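Local coordinates for protein putative histidinol-phosphate aminotransferase (Erwinia carotovora atroseptica, PDB 3LY1) that binds pyridoxal 5'-phosphate and is probably an aminotransferase of the histidinol-phosphate aminotransferase subfamily, at residues A[64-69]-A[197-202]; A[176-181]-A[203-208]. All blocks are in the same frame, centred on the assembly; numbering follows the deposited sequence. Where two conformers were deposited one is given.

Contact 1 of 2, residues A[64-69]-A[197-202]; sequences HQVEAP and MITQGA
Ile198 is the first residue of 197-202 to meet the loop 64-69. Its CG2 branch makes a light apolar touch, Ile198 CG2 lying 4.3 Å from Val66 CG1. Thr199 follows and covers more of the contact than any other residue. Its OG1 stands anti to the carbonyl carbon (chi1 -63°), which turns the hydroxyl to the loop backbone. There Thr199 OG1 is 2.8 Å from His64 O and 3.3 Å from Gln65 O. The longer pair is a weak hydrogen bond, not settled because the one proton has another possible acceptor. Both carbonyls lie just past the end of helix 50-63. That helix closes in a Schellman motif with Gln65, at positive phi, as its C-prime residue. The methyl Thr199 CG2 lies 4.0 Å from Gln65 CB, the two side chains crossing obliquely. Val66 also crosses Thr199 obliquely, with Val66 CG1 3.9 Å from Thr199 OG1. The backbone of Thr199 adds a second link: a water donates to Thr199 O and to Gln65 O. After Gln200 the chain turns at Gly201, where helix 195-199 ends in its own Schellman motif. Gly201 N bonds Ile198 O at 2.9 Å, and Ala202 N bonds Met197 O at 3.0 Å.

Contact 2 of 2, residues A[176-181]-A[203-208]; sequences FIVDEA and ENIILL. With PLP (pyridoxal-5'-phosphate), chain E.
Five backbone hydrogen bonds join 176-181 tightly to 203-208. The shortest runs from Val178 N to Ile206 O at 2.7 Å, nearly along the C=O axis. Side chains from both strands meet on each face. On one, Ile177 CG2 meets Leu208 CD1 at 3.6 Å. On the other, Val178 CG2 lies 4.1 Å from Ile205 CG2. Beyond the strand, the Glu180 side chain crosses that of Leu207 at about a right angle, Leu207 CD1 lying 3.4 Å from Glu180 CD. Ser193 and Ile194 hold the Glu180 carboxylate. Strands 174-179 and 205-210 are neighbouring parallel strands of the large mixed sheet of the fold-type I PLP enzymes, joined through helix 195-199. At the cofactor end Asp179 CG is anti to the backbone N (chi1 -176°). Asp179 OD2, also bonded by Tyr146, accepts from PLP N1 at 2.7 Å, which probably keeps the pyridine nitrogen protonated. Asp179 OD1 accepts from Ala181 N at 3.1 Å through its anti lone pair, an Asx turn that fixes the carboxylate. At the other end Phe176 N bonds Asn204 O at 2.9 Å. That oxygen also lies in plane at the Phe176 ring edge, with ring and Asn204 amide planes 77° apart. Only Glu203 is loose: it is exposed and touches nothing of 176-181.

Contact 2 is core and contact 1 is partly buried, nearer the surface; their centres are 12 Å apart. Both lie around the beta-alpha-beta unit of strand 174-179, helix 195-199 and strand 205-210. Contact 2 pairs its two strands, while contact 1 sets the end of its helix against the loop after helix 50-63. The helix joins them: Met197 CB packs 3.6 Å from Ile205 CD1, and Ile198 CD1 lies 3.8 Å from Leu207 CB. Regular backbone bonding dominates contact 2, which reaches the cofactor. Contact 1 relies on one hydroxyl, a bridging water and a few methyl groups, and has no direct part in binding PLP.

Contact 1 of 2, residues A[64-69]-A[197-202]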
loop_
_atom_site.group_PDB
_atom_site.type_symbol
_atom_site.label_atom_id
_atom_site.label_comp_id
_atom_site.label_asym_id
_atom_site.label_seq_id
_atom_site.Cartn_x
_atom_site.Cartn_y
_atom_site.Cartn_z
ATOM N N HIS A 64 -21.048 7.919 0.582
ATOM C CA HIS A 64 -20.756 9.305 0.934
ATOM C C HIS A 64 -21.494 10.322 0.075
ATOM O O HIS A 64 -21.190 11.504 0.152
ATOM C CB HIS A 64 -19.248 9.540 0.857
ATOM C CG HIS A 64 -18.512 8.936 1.998
ATOM N ND1 HIS A 64 -18.478 9.523 3.244
ATOM C CD2 HIS A 64 -17.832 7.774 2.107
ATOM C CE1 HIS A 64 -17.780 8.756 4.063
ATOM N NE2 HIS A 64 -17.381 7.687 3.399
ATOM N N GLN A 65 -22.455 9.855 -0.733
ATOM C CA GLN A 65 -23.206 10.696 -1.694
ATOM C C GLN A 65 -22.319 11.631 -2.502
ATOM O O GLN A 65 -22.568 12.850 -2.588
ATOM C CB GLN A 65 -24.327 11.493 -1.005
ATOM C CG GLN A 65 -25.303 10.635 -0.215
ATOM C CD GLN A 65 -26.227 11.454 0.706
ATOM O OE1 GLN A 65 -26.669 10.953 1.727
ATOM N NE2 GLN A 65 -26.500 12.709 0.350
ATOM N N VAL A 66 -21.306 11.035 -3.126
ATOM C CA VAL A 66 -20.400 11.734 -4.027
ATOM C C VAL A 66 -20.292 10.867 -5.280
ATOM O O VAL A 66 -20.860 9.763 -5.324
ATOM C CB VAL A 66 -19.012 11.951 -3.397
ATOM C CG1 VAL A 66 -19.101 12.949 -2.216
ATOM C CG2 VAL A 66 -18.339 10.591 -2.973
ATOM N N GLU A 67 -19.605 11.361 -6.299
ATOM C CA GLU A 67 -19.355 10.547 -7.500
ATOM C C GLU A 67 -18.003 9.807 -7.318
ATOM O O GLU A 67 -17.275 10.107 -6.397
ATOM C CB GLU A 67 -19.365 11.422 -8.751
ATOM C CG GLU A 67 -20.685 12.173 -8.983
ATOM C CD GLU A 67 -21.879 11.232 -9.268
ATOM O OE1 GLU A 67 -21.687 10.027 -9.537
ATOM O OE2 GLU A 67 -23.037 11.699 -9.244
ATOM N N ALA A 68 -17.682 8.840 -8.175
ATOM C CA ALA A 68 -16.471 8.011 -7.997
ATOM C C ALA A 68 -15.181 8.816 -8.025
ATOM O O ALA A 68 -14.241 8.489 -7.289
ATOM C CB ALA A 68 -16.415 6.894 -9.034
ATOM N N PRO A 69 -15.122 9.894 -8.821
ATOM C CA PRO A 69 -13.880 10.660 -8.796
ATOM C C PRO A 69 -13.565 11.399 -7.474
ATOM O O PRO A 69 -12.482 11.984 -7.366
ATOM C CB PRO A 69 -14.073 11.663 -9.941
ATOM C CG PRO A 69 -15.004 10.959 -10.891
ATOM C CD PRO A 69 -15.974 10.292 -9.956
HETATM N N MSE A 197 -20.332 18.203 4.031
HETATM C CA MSE A 197 -19.751 19.430 3.474
HETATM C C MSE A 197 -19.066 19.151 2.115
HETATM O O MSE A 197 -19.031 20.003 1.233
HETATM C CB MSE A 197 -18.781 20.084 4.469
HETATM C CG MSE A 197 -19.390 20.376 5.859
HETATM SE SE MSE A 197 -20.945 21.528 5.800
HETATM C CE MSE A 197 -22.374 20.302 6.313
ATOM N N ILE A 198 -18.550 17.950 1.931
ATOM C CA ILE A 198 -17.922 17.569 0.647
ATOM C C ILE A 198 -19.004 17.260 -0.411
ATOM O O ILE A 198 -18.936 17.693 -1.576
ATOM C CB ILE A 198 -16.971 16.366 0.833
ATOM C CG1 ILE A 198 -15.830 16.735 1.800
ATOM C CG2 ILE A 198 -16.439 15.854 -0.553
ATOM C CD1 ILE A 198 -15.074 15.511 2.404
ATOM N N THR A 199 -20.012 16.506 -0.001
ATOM C CA THR A 199 -21.205 16.303 -0.826
ATOM C C THR A 199 -21.789 17.637 -1.332
ATOM O O THR A 199 -22.222 17.713 -2.458
ATOM C CB THR A 199 -22.260 15.570 -0.027
ATOM O OG1 THR A 199 -21.740 14.290 0.305
ATOM C CG2 THR A 199 -23.604 15.453 -0.772
ATOM N N GLN A 200 -21.744 18.672 -0.496
ATOM C CA GLN A 200 -22.294 19.986 -0.828
ATOM C C GLN A 200 -21.315 20.856 -1.621
ATOM O O GLN A 200 -21.651 21.989 -1.975
ATOM C CB GLN A 200 -22.781 20.690 0.459
ATOM C CG GLN A 200 -23.966 19.939 1.086
ATOM C CD GLN A 200 -24.258 20.298 2.545
ATOM O OE1 GLN A 200 -24.790 19.468 3.311
ATOM N NE2 GLN A 200 -23.942 21.524 2.931
ATOM N N GLY A 201 -20.125 20.316 -1.913
ATOM C CA GLY A 201 -19.177 20.924 -2.863
ATOM C C GLY A 201 -17.906 21.566 -2.311
ATOM O O GLY A 201 -17.167 22.203 -3.088
ATOM N N ALA A 202 -17.606 21.394 -1.011
ATOM C CA ALA A 202 -16.354 21.948 -0.460
ATOM C C ALA A 202 -15.101 21.446 -1.234
ATOM O O ALA A 202 -14.953 20.245 -1.536
ATOM C CB ALA A 202 -16.223 21.604 1.064
HETATM O O HOH W 1 -22.048 15.322 -4.451
#

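Contact 2 of 2, residues A[176-181]-A[203-208]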
loop_
_atom_site.group_PDB
_atom_site.type_symbol
_atom_site.label_atom_id
_atom_site.label_comp_id
_atom_site.label_asym_id
_atom_site.label_seq_id
_atom_site.Cartn_x
_atom_site.Cartn_y
_atom_site.Cartn_z
ATOM N N PHE A 176 -7.910 21.507 4.766
ATOM C CA PHE A 176 -8.244 20.847 6.004
ATOM C C PHE A 176 -8.220 19.360 5.723
ATOM O O PHE A 176 -8.867 18.899 4.788
ATOM C CB PHE A 176 -9.645 21.246 6.495
ATOM C CG PHE A 176 -9.733 22.637 6.992
ATOM C CD1 PHE A 176 -9.956 23.686 6.113
ATOM C CD2 PHE A 176 -9.547 22.911 8.348
ATOM C CE1 PHE A 176 -9.974 25.013 6.581
ATOM C CE2 PHE A 176 -9.575 24.219 8.820
ATOM C CZ PHE A 176 -9.759 25.271 7.951
ATOM N N ILE A 177 -7.457 18.617 6.508
ATOM C CA ILE A 177 -7.518 17.162 6.515
ATOM C C ILE A 177 -8.234 16.753 7.804
ATOM O O ILE A 177 -7.757 17.030 8.905
ATOM C CB ILE A 177 -6.119 16.519 6.499
ATOM C CG1 ILE A 177 -5.287 16.936 5.271
ATOM C CG2 ILE A 177 -6.222 14.976 6.591
ATOM C CD1 ILE A 177 -3.780 16.619 5.405
ATOM N N VAL A 178 -9.364 16.062 7.668
ATOM C CA VAL A 178 -10.158 15.642 8.794
ATOM C C VAL A 178 -10.146 14.122 8.845
ATOM O O VAL A 178 -10.579 13.461 7.895
ATOM C CB VAL A 178 -11.644 16.158 8.730
ATOM C CG1 VAL A 178 -12.380 15.863 10.026
ATOM C CG2 VAL A 178 -11.710 17.675 8.392
ATOM N N ASP A 179 -9.613 13.585 9.945
ATOM C CA ASP A 179 -9.315 12.160 10.097
ATOM C C ASP A 179 -10.348 11.560 11.023
ATOM O O ASP A 179 -10.301 11.762 12.235
ATOM C CB ASP A 179 -7.852 11.991 10.599
ATOM C CG ASP A 179 -7.399 10.538 10.705
ATOM O OD1 ASP A 179 -8.282 9.604 10.718
ATOM O OD2 ASP A 179 -6.128 10.332 10.807
ATOM N N GLU A 180 -11.302 10.830 10.438
ATOM C CA GLU A 180 -12.397 10.260 11.185
ATOM C C GLU A 180 -12.263 8.756 11.341
ATOM O O GLU A 180 -13.260 8.040 11.319
ATOM C CB GLU A 180 -13.704 10.644 10.515
ATOM C CG GLU A 180 -13.935 12.187 10.526
ATOM C CD GLU A 180 -15.298 12.647 9.961
ATOM O OE1 GLU A 180 -16.157 11.809 9.566
ATOM O OE2 GLU A 180 -15.497 13.889 9.932
ATOM N N ALA A 181 -11.022 8.284 11.527
ATOM C CA ALA A 181 -10.716 6.865 11.767
ATOM C C ALA A 181 -11.684 6.242 12.757
ATOM O O ALA A 181 -12.200 5.159 12.504
ATOM C CB ALA A 181 -9.259 6.711 12.265
ATOM N N GLU A 203 -14.203 22.385 -1.537
ATOM C CA GLU A 203 -12.943 22.124 -2.201
ATOM C C GLU A 203 -11.728 22.239 -1.267
ATOM O O GLU A 203 -10.601 22.086 -1.712
ATOM C CB GLU A 203 -12.803 23.095 -3.378
ATOM C CG GLU A 203 -14.023 22.981 -4.334
ATOM C CD GLU A 203 -13.953 23.843 -5.587
ATOM O OE1 GLU A 203 -12.843 24.162 -6.056
ATOM O OE2 GLU A 203 -15.041 24.184 -6.102
ATOM N N ASN A 204 -11.971 22.492 0.028
ATOM C CA ASN A 204 -10.906 22.669 1.003
ATOM C C ASN A 204 -10.924 21.616 2.116
ATOM O O ASN A 204 -10.391 21.856 3.210
ATOM C CB ASN A 204 -10.957 24.089 1.574
ATOM C CG ASN A 204 -12.188 24.367 2.456
ATOM O OD1 ASN A 204 -13.188 23.676 2.395
ATOM N ND2 ASN A 204 -12.116 25.439 3.241
ATOM N N ILE A 205 -11.525 20.457 1.849
ATOM C CA ILE A 205 -11.588 19.388 2.838
ATOM C C ILE A 205 -11.180 18.047 2.241
ATOM O O ILE A 205 -11.718 17.652 1.210
ATOM C CB ILE A 205 -13.021 19.144 3.392
ATOM C CG1 ILE A 205 -13.712 20.436 3.799
ATOM C CG2 ILE A 205 -12.957 18.106 4.534
ATOM C CD1 ILE A 205 -15.211 20.272 4.224
ATOM N N ILE A 206 -10.265 17.352 2.925
ATOM C CA ILE A 206 -9.954 15.921 2.719
ATOM C C ILE A 206 -10.442 15.172 3.986
ATOM O O ILE A 206 -9.998 15.435 5.111
ATOM C CB ILE A 206 -8.393 15.713 2.467
ATOM C CG1 ILE A 206 -7.930 16.462 1.212
ATOM C CG2 ILE A 206 -7.990 14.222 2.423
ATOM C CD1 ILE A 206 -6.345 16.799 1.166
ATOM N N LEU A 207 -11.399 14.282 3.793
ATOM C CA LEU A 207 -11.841 13.355 4.815
ATOM C C LEU A 207 -11.103 12.058 4.625
ATOM O O LEU A 207 -11.076 11.492 3.520
ATOM C CB LEU A 207 -13.327 13.100 4.690
ATOM C CG LEU A 207 -13.977 12.009 5.528
ATOM C CD1 LEU A 207 -13.724 12.245 7.030
ATOM C CD2 LEU A 207 -15.454 11.974 5.213
ATOM N N LEU A 208 -10.527 11.568 5.698
ATOM C CA LEU A 208 -9.841 10.281 5.681
ATOM C C LEU A 208 -10.597 9.318 6.564
ATOM O O LEU A 208 -10.978 9.662 7.720
ATOM C CB LEU A 208 -8.424 10.426 6.179
ATOM C CG LEU A 208 -7.478 11.291 5.350
ATOM C CD1 LEU A 208 -6.194 11.382 6.064
ATOM C CD2 LEU A 208 -7.313 10.785 3.859
HETATM N N1 PLP E . -5.630 7.915 11.788
HETATM C C2 PLP E . -5.671 7.724 13.154
HETATM C C2A PLP E . -6.238 8.822 14.019
HETATM C C3 PLP E . -5.155 6.539 13.677
HETATM O O3 PLP E . -5.178 6.359 15.023
HETATM C C4 PLP E . -4.608 5.566 12.812
HETATM C C4A PLP E . -4.167 4.227 13.346
HETATM O O4A PLP E . -3.419 4.263 14.309
HETATM C C5 PLP E . -4.566 5.785 11.431
HETATM C C6 PLP E . -5.078 6.990 10.948
HETATM C C5A PLP E . -3.977 4.783 10.461
HETATM O O4P PLP E . -4.652 3.512 10.428
HETATM P P PLP E . -4.714 2.643 9.091
HETATM O O1P PLP E . -3.504 2.841 8.232
HETATM O O2P PLP E . -5.987 3.132 8.454
HETATM O O3P PLP E . -4.842 1.235 9.649
#